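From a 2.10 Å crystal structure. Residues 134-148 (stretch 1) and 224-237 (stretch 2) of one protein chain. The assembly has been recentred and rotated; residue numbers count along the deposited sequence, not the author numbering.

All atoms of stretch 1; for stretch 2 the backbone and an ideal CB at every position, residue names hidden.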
# COMPACT_ATOMS: atom_id res chain seq x y z
N PRO A 134 -29.74 18.34 14.37
CA PRO A 134 -30.43 17.47 15.35
C PRO A 134 -29.63 16.29 15.88
O PRO A 134 -30.04 15.72 16.89
CB PRO A 134 -31.68 16.96 14.59
CG PRO A 134 -31.52 17.36 13.16
CD PRO A 134 -30.39 18.35 13.05
N GLN A 135 -28.57 15.87 15.20
CA GLN A 135 -27.85 14.69 15.64
C GLN A 135 -26.40 14.95 15.42
O GLN A 135 -26.01 15.99 14.88
CB GLN A 135 -28.28 13.44 14.82
CG GLN A 135 -29.79 13.13 14.81
CD GLN A 135 -30.20 11.72 14.27
OE1 GLN A 135 -29.40 10.97 13.69
NE2 GLN A 135 -31.47 11.38 14.48
N GLY A 136 -25.57 13.97 15.79
CA GLY A 136 -24.18 14.03 15.39
C GLY A 136 -23.88 13.68 13.93
O GLY A 136 -24.76 13.74 13.02
N GLY A 137 -22.63 13.30 13.68
CA GLY A 137 -22.28 12.79 12.35
C GLY A 137 -20.99 12.06 12.22
O GLY A 137 -20.34 11.77 13.18
N ILE A 138 -20.64 11.80 10.96
CA ILE A 138 -19.37 11.24 10.56
C ILE A 138 -18.38 12.41 10.56
O ILE A 138 -18.76 13.50 10.14
CB ILE A 138 -19.51 10.67 9.11
CG1 ILE A 138 -20.61 9.61 9.05
CG2 ILE A 138 -18.20 10.11 8.56
CD1 ILE A 138 -20.55 8.49 10.07
N PRO A 139 -17.10 12.19 10.96
CA PRO A 139 -16.16 13.31 10.88
C PRO A 139 -16.19 13.97 9.50
O PRO A 139 -16.19 13.27 8.52
CB PRO A 139 -14.79 12.67 11.12
CG PRO A 139 -15.09 11.38 11.85
CD PRO A 139 -16.42 10.93 11.29
N GLY A 140 -16.15 15.30 9.46
CA GLY A 140 -16.48 16.09 8.25
C GLY A 140 -17.82 16.80 8.34
O GLY A 140 -18.35 17.00 9.42
N TRP A 141 -18.39 17.15 7.21
CA TRP A 141 -19.59 17.99 7.16
C TRP A 141 -20.71 17.42 6.30
O TRP A 141 -21.84 17.86 6.46
CB TRP A 141 -19.19 19.42 6.66
CG TRP A 141 -18.11 20.01 7.51
CD1 TRP A 141 -18.28 20.58 8.72
CD2 TRP A 141 -16.70 19.97 7.29
NE1 TRP A 141 -17.08 20.96 9.23
CE2 TRP A 141 -16.09 20.57 8.38
CE3 TRP A 141 -15.91 19.50 6.26
CZ2 TRP A 141 -14.72 20.71 8.49
CZ3 TRP A 141 -14.56 19.62 6.36
CH2 TRP A 141 -13.96 20.23 7.47
N MET A 142 -20.44 16.41 5.48
CA MET A 142 -21.45 15.85 4.51
C MET A 142 -22.71 15.24 5.15
O MET A 142 -23.74 15.07 4.45
CB MET A 142 -20.86 14.66 3.71
CG MET A 142 -19.67 14.91 2.82
SD MET A 142 -20.00 16.20 1.61
CE MET A 142 -21.10 15.24 0.56
N THR A 143 -22.62 14.81 6.41
CA THR A 143 -23.74 14.08 7.08
C THR A 143 -24.49 14.92 8.14
O THR A 143 -25.44 14.47 8.75
CB THR A 143 -23.24 12.78 7.68
OG1 THR A 143 -22.35 13.09 8.76
CG2 THR A 143 -22.47 11.98 6.68
N LEU A 144 -24.06 16.16 8.34
CA LEU A 144 -24.73 17.03 9.32
C LEU A 144 -26.09 17.45 8.81
O LEU A 144 -26.20 18.04 7.73
CB LEU A 144 -23.90 18.22 9.64
CG LEU A 144 -22.57 17.87 10.29
CD1 LEU A 144 -21.76 19.14 10.30
CD2 LEU A 144 -22.78 17.34 11.71
N GLY A 145 -27.13 17.04 9.57
CA GLY A 145 -28.53 17.35 9.21
C GLY A 145 -29.04 16.60 8.00
O GLY A 145 -29.98 17.06 7.33
N ILE A 146 -28.46 15.44 7.72
CA ILE A 146 -28.75 14.69 6.49
C ILE A 146 -30.16 14.15 6.35
O ILE A 146 -30.63 13.92 5.22
CB ILE A 146 -27.73 13.60 6.20
CG1 ILE A 146 -27.75 13.25 4.69
CG2 ILE A 146 -27.92 12.39 7.11
CD1 ILE A 146 -26.50 12.52 4.28
N LEU A 147 -30.87 14.00 7.48
CA LEU A 147 -32.27 13.57 7.44
C LEU A 147 -33.36 14.59 7.11
O LEU A 147 -34.50 14.19 6.88
CB LEU A 147 -32.61 12.81 8.71
CG LEU A 147 -31.75 11.54 8.84
CD1 LEU A 147 -32.08 10.84 10.17
CD2 LEU A 147 -31.93 10.57 7.66
N ASP A 148 -33.03 15.87 7.01
CA ASP A 148 -33.99 16.89 6.65
C ASP A 148 -33.30 18.02 5.86
O ASP A 148 -32.42 18.64 6.41
CB ASP A 148 -34.63 17.44 7.94
CG ASP A 148 -35.69 18.56 7.70
OD1 ASP A 148 -36.14 18.82 6.54
OD2 ASP A 148 -36.08 19.19 8.72
N UNK A 224 -12.72 9.81 -1.21
CA UNK A 224 -12.88 11.16 -0.59
C UNK A 224 -14.21 11.34 0.13
O UNK A 224 -14.82 10.38 0.60
CB UNK A 224 -12.75 12.25 -1.66
N UNK A 225 -14.70 12.56 0.19
CA UNK A 225 -15.87 12.87 1.05
C UNK A 225 -17.18 12.09 0.77
O UNK A 225 -17.99 11.92 1.69
CB UNK A 225 -16.18 14.36 0.92
N UNK A 226 -17.40 11.62 -0.46
CA UNK A 226 -18.54 10.73 -0.69
C UNK A 226 -18.56 9.49 0.25
O UNK A 226 -19.63 9.01 0.60
CB UNK A 226 -18.52 10.27 -2.15
N UNK A 227 -17.41 9.02 0.70
CA UNK A 227 -17.34 7.92 1.63
C UNK A 227 -18.07 8.20 3.00
O UNK A 227 -18.54 7.27 3.63
CB UNK A 227 -15.87 7.59 1.88
N UNK A 228 -18.17 9.47 3.43
CA UNK A 228 -18.90 9.84 4.67
C UNK A 228 -20.36 9.40 4.55
O UNK A 228 -20.96 8.98 5.51
CB UNK A 228 -18.82 11.35 4.93
N UNK A 229 -20.94 9.46 3.37
CA UNK A 229 -22.34 9.01 3.21
C UNK A 229 -22.44 7.50 3.42
O UNK A 229 -23.36 7.03 4.08
CB UNK A 229 -22.88 9.38 1.83
N UNK A 230 -21.49 6.75 2.87
CA UNK A 230 -21.46 5.31 3.07
C UNK A 230 -21.24 5.04 4.58
O UNK A 230 -21.93 4.21 5.19
CB UNK A 230 -20.37 4.66 2.22
N UNK A 231 -20.33 5.78 5.22
CA UNK A 231 -20.09 5.60 6.67
C UNK A 231 -21.29 6.01 7.51
O UNK A 231 -21.59 5.39 8.45
CB UNK A 231 -18.87 6.41 7.11
N UNK A 232 -22.07 7.01 7.09
CA UNK A 232 -23.39 7.24 7.73
C UNK A 232 -24.21 5.96 7.80
O UNK A 232 -24.64 5.57 8.88
CB UNK A 232 -24.18 8.31 6.97
N UNK A 233 -24.41 5.30 6.65
CA UNK A 233 -25.15 4.06 6.64
C UNK A 233 -24.59 3.05 7.58
O UNK A 233 -25.34 2.53 8.39
CB UNK A 233 -25.19 3.48 5.23
N UNK A 234 -23.29 2.85 7.52
CA UNK A 234 -22.61 1.92 8.39
C UNK A 234 -22.90 2.14 9.86
O UNK A 234 -22.99 1.16 10.60
CB UNK A 234 -21.10 2.01 8.15
N UNK A 235 -22.99 3.40 10.30
CA UNK A 235 -23.28 3.70 11.75
C UNK A 235 -24.74 3.90 12.19
O UNK A 235 -25.08 3.66 13.32
CB UNK A 235 -22.53 4.98 12.13
N UNK A 236 -25.57 4.40 11.32
CA UNK A 236 -26.92 4.84 11.67
C UNK A 236 -27.95 3.92 11.07
O UNK A 236 -29.07 3.87 11.57
CB UNK A 236 -27.16 6.28 11.20
N UNK A 237 -27.63 3.18 10.01
CA UNK A 237 -28.68 2.53 9.20
C UNK A 237 -28.11 1.43 8.28
O UNK A 237 -28.10 1.59 7.08
CB UNK A 237 -29.41 3.58 8.36

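Position 224 precedes the helix and lies beyond the reach of stretch 1. Its phi of 66° favours a residue without a side chain, and it is Gly 224. At 225 the CB points toward stretch 1, with the ideal CB 4.0 Å from Met 142 CG, and phi is -59°; a small or medium apolar residue would suit, proline included. Pro 225 sets its CB 4.1 Å from Met 142 CG. Positions 226 and 227 point away, so stretch 1 hardly restricts them; they are Tyr 226 and Val 227.

At 228 the ideal CB lies 3.9 Å from Ile 138 CG2 and 4.1 Å from both Met 142 CB and Thr 143 CG2, so an aliphatic stem suits the first part of the side chain. Farther out, the backbone N of Met 142 offers a donor. A long side chain ending in an acceptor, glutamate or glutamine, would suit both. Glu 228 packs CG 3.9 Å from Ile 138 CG2, and its OE1 accepts a hydrogen bond from Met 142 N at 3.1 Å. Water 2 donates to Glu 228 OE1 (2.7 Å) and Ile 138 O (2.7 Å) and accepts from Thr 143 N (3.0 Å), tying the carboxylate to the loop.

At 229 the CB points sideways; a medium or long apolar side chain could extend toward the loop. Ile 229 does so, its CD1 reaching 4.3 Å from Met 142 CE. Position 230 points away, unconstrained by stretch 1, and is Lys 230. At 231 the ideal CB is 4.0 Å from Ile 138 CD1, which allows many residues whose ends turn aside; it is Asn 231.

Position 232 points sideways, but Thr 143, Ile 146 and Leu 147 offer a broad, largely apolar surface that a large aromatic could cover. Trp 232 fits: Ile 146 CG2 lies over one face, 3.9 Å from the five-membered ring centroid, and CH2 meets Leu 147 CD2 at 3.8 Å. Its NE1 gives a weak hydrogen bond to water 1, which donates to Gly 136 O and Thr 143 O.

At 233 the CB points away and at 234 sideways, with stretch 1 out of reach of both, so many side chains would do; they are Phe 233 and Arg 234. At 235 the CB points toward stretch 1, its ideal CB 4.5 Å from Ile 138 CD1, and a flexible chain suits; Arg 235 passes its CG by that methyl.

Position 236 points toward stretch 1, where space admits an aromatic ring. Tyr 236 places its ring edge by Ile 138 CD1, 4.5 Å from CE1, and CE2 3.5 Å from Gln 135 OE1. Position 237, past the helix and unconstrained by stretch 1, is Asp 237.

Stretch 2, residues 224-237: GPYVEIKNWFRRYD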
# COMPACT_ATOMS: atom_id res chain seq x y z
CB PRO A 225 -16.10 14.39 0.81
CG PRO A 225 -15.19 14.80 -0.33
CD PRO A 225 -14.15 13.74 -0.51
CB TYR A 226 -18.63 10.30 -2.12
CG TYR A 226 -19.02 11.34 -3.12
CD1 TYR A 226 -20.23 12.02 -3.00
CD2 TYR A 226 -18.20 11.62 -4.21
CE1 TYR A 226 -20.61 12.98 -3.92
CE2 TYR A 226 -18.59 12.57 -5.18
CZ TYR A 226 -19.78 13.27 -5.02
OH TYR A 226 -20.19 14.18 -5.97
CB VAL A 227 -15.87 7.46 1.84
CG1 VAL A 227 -15.14 8.30 2.86
CG2 VAL A 227 -15.81 6.01 2.31
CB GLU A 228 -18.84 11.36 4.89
CG GLU A 228 -17.44 11.92 5.17
CD GLU A 228 -17.42 13.46 5.33
OE1 GLU A 228 -18.40 14.05 5.81
OE2 GLU A 228 -16.39 14.12 4.99
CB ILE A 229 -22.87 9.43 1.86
CG1 ILE A 229 -23.04 10.96 1.83
CG2 ILE A 229 -24.22 8.86 1.64
CD1 ILE A 229 -23.11 11.49 0.43
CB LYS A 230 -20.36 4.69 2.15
CG LYS A 230 -20.16 3.18 2.29
CD LYS A 230 -18.74 2.71 1.97
CE LYS A 230 -17.83 3.01 3.14
NZ LYS A 230 -16.39 2.68 2.92
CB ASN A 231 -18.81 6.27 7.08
CG ASN A 231 -17.60 5.62 6.45
OD1 ASN A 231 -17.73 4.60 5.80
ND2 ASN A 231 -16.46 6.21 6.58
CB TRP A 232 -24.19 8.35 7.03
CG TRP A 232 -25.33 8.80 7.85
CD1 TRP A 232 -25.29 9.72 8.81
CD2 TRP A 232 -26.69 8.29 7.83
NE1 TRP A 232 -26.51 9.85 9.39
CE2 TRP A 232 -27.40 9.00 8.78
CE3 TRP A 232 -27.37 7.34 7.05
CZ2 TRP A 232 -28.76 8.77 9.05
CZ3 TRP A 232 -28.72 7.08 7.31
CH2 TRP A 232 -29.41 7.81 8.32
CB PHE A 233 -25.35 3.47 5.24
CG PHE A 233 -26.33 4.26 4.44
CD1 PHE A 233 -27.65 4.18 4.74
CD2 PHE A 233 -25.91 5.16 3.49
CE1 PHE A 233 -28.58 4.92 4.06
CE2 PHE A 233 -26.84 5.92 2.81
CZ PHE A 233 -28.18 5.81 3.12
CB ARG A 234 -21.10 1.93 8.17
CG ARG A 234 -20.63 1.30 6.89
CD ARG A 234 -19.14 1.50 6.70
NE ARG A 234 -18.30 0.94 7.79
CZ ARG A 234 -17.83 -0.30 7.82
NH1 ARG A 234 -18.08 -1.14 6.84
NH2 ARG A 234 -17.05 -0.71 8.82
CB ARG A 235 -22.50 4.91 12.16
CG ARG A 235 -21.02 4.70 12.06
CD ARG A 235 -20.46 5.05 13.39
NE ARG A 235 -19.01 5.14 13.45
CZ ARG A 235 -18.25 4.39 14.24
NH1 ARG A 235 -18.75 3.40 14.98
NH2 ARG A 235 -16.98 4.61 14.26
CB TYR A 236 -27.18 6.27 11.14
CG TYR A 236 -26.45 7.39 11.85
CD1 TYR A 236 -25.14 7.74 11.51
CD2 TYR A 236 -27.06 8.11 12.87
CE1 TYR A 236 -24.45 8.74 12.20
CE2 TYR A 236 -26.39 9.14 13.52
CZ TYR A 236 -25.08 9.44 13.20
OH TYR A 236 -24.40 10.44 13.83
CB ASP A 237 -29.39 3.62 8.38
CG ASP A 237 -30.53 3.09 7.55
OD1 ASP A 237 -31.09 2.03 7.92
OD2 ASP A 237 -30.83 3.68 6.50
O HOH W 1 -25.69 12.75 10.61
O HOH W 2 -20.07 14.10 7.90
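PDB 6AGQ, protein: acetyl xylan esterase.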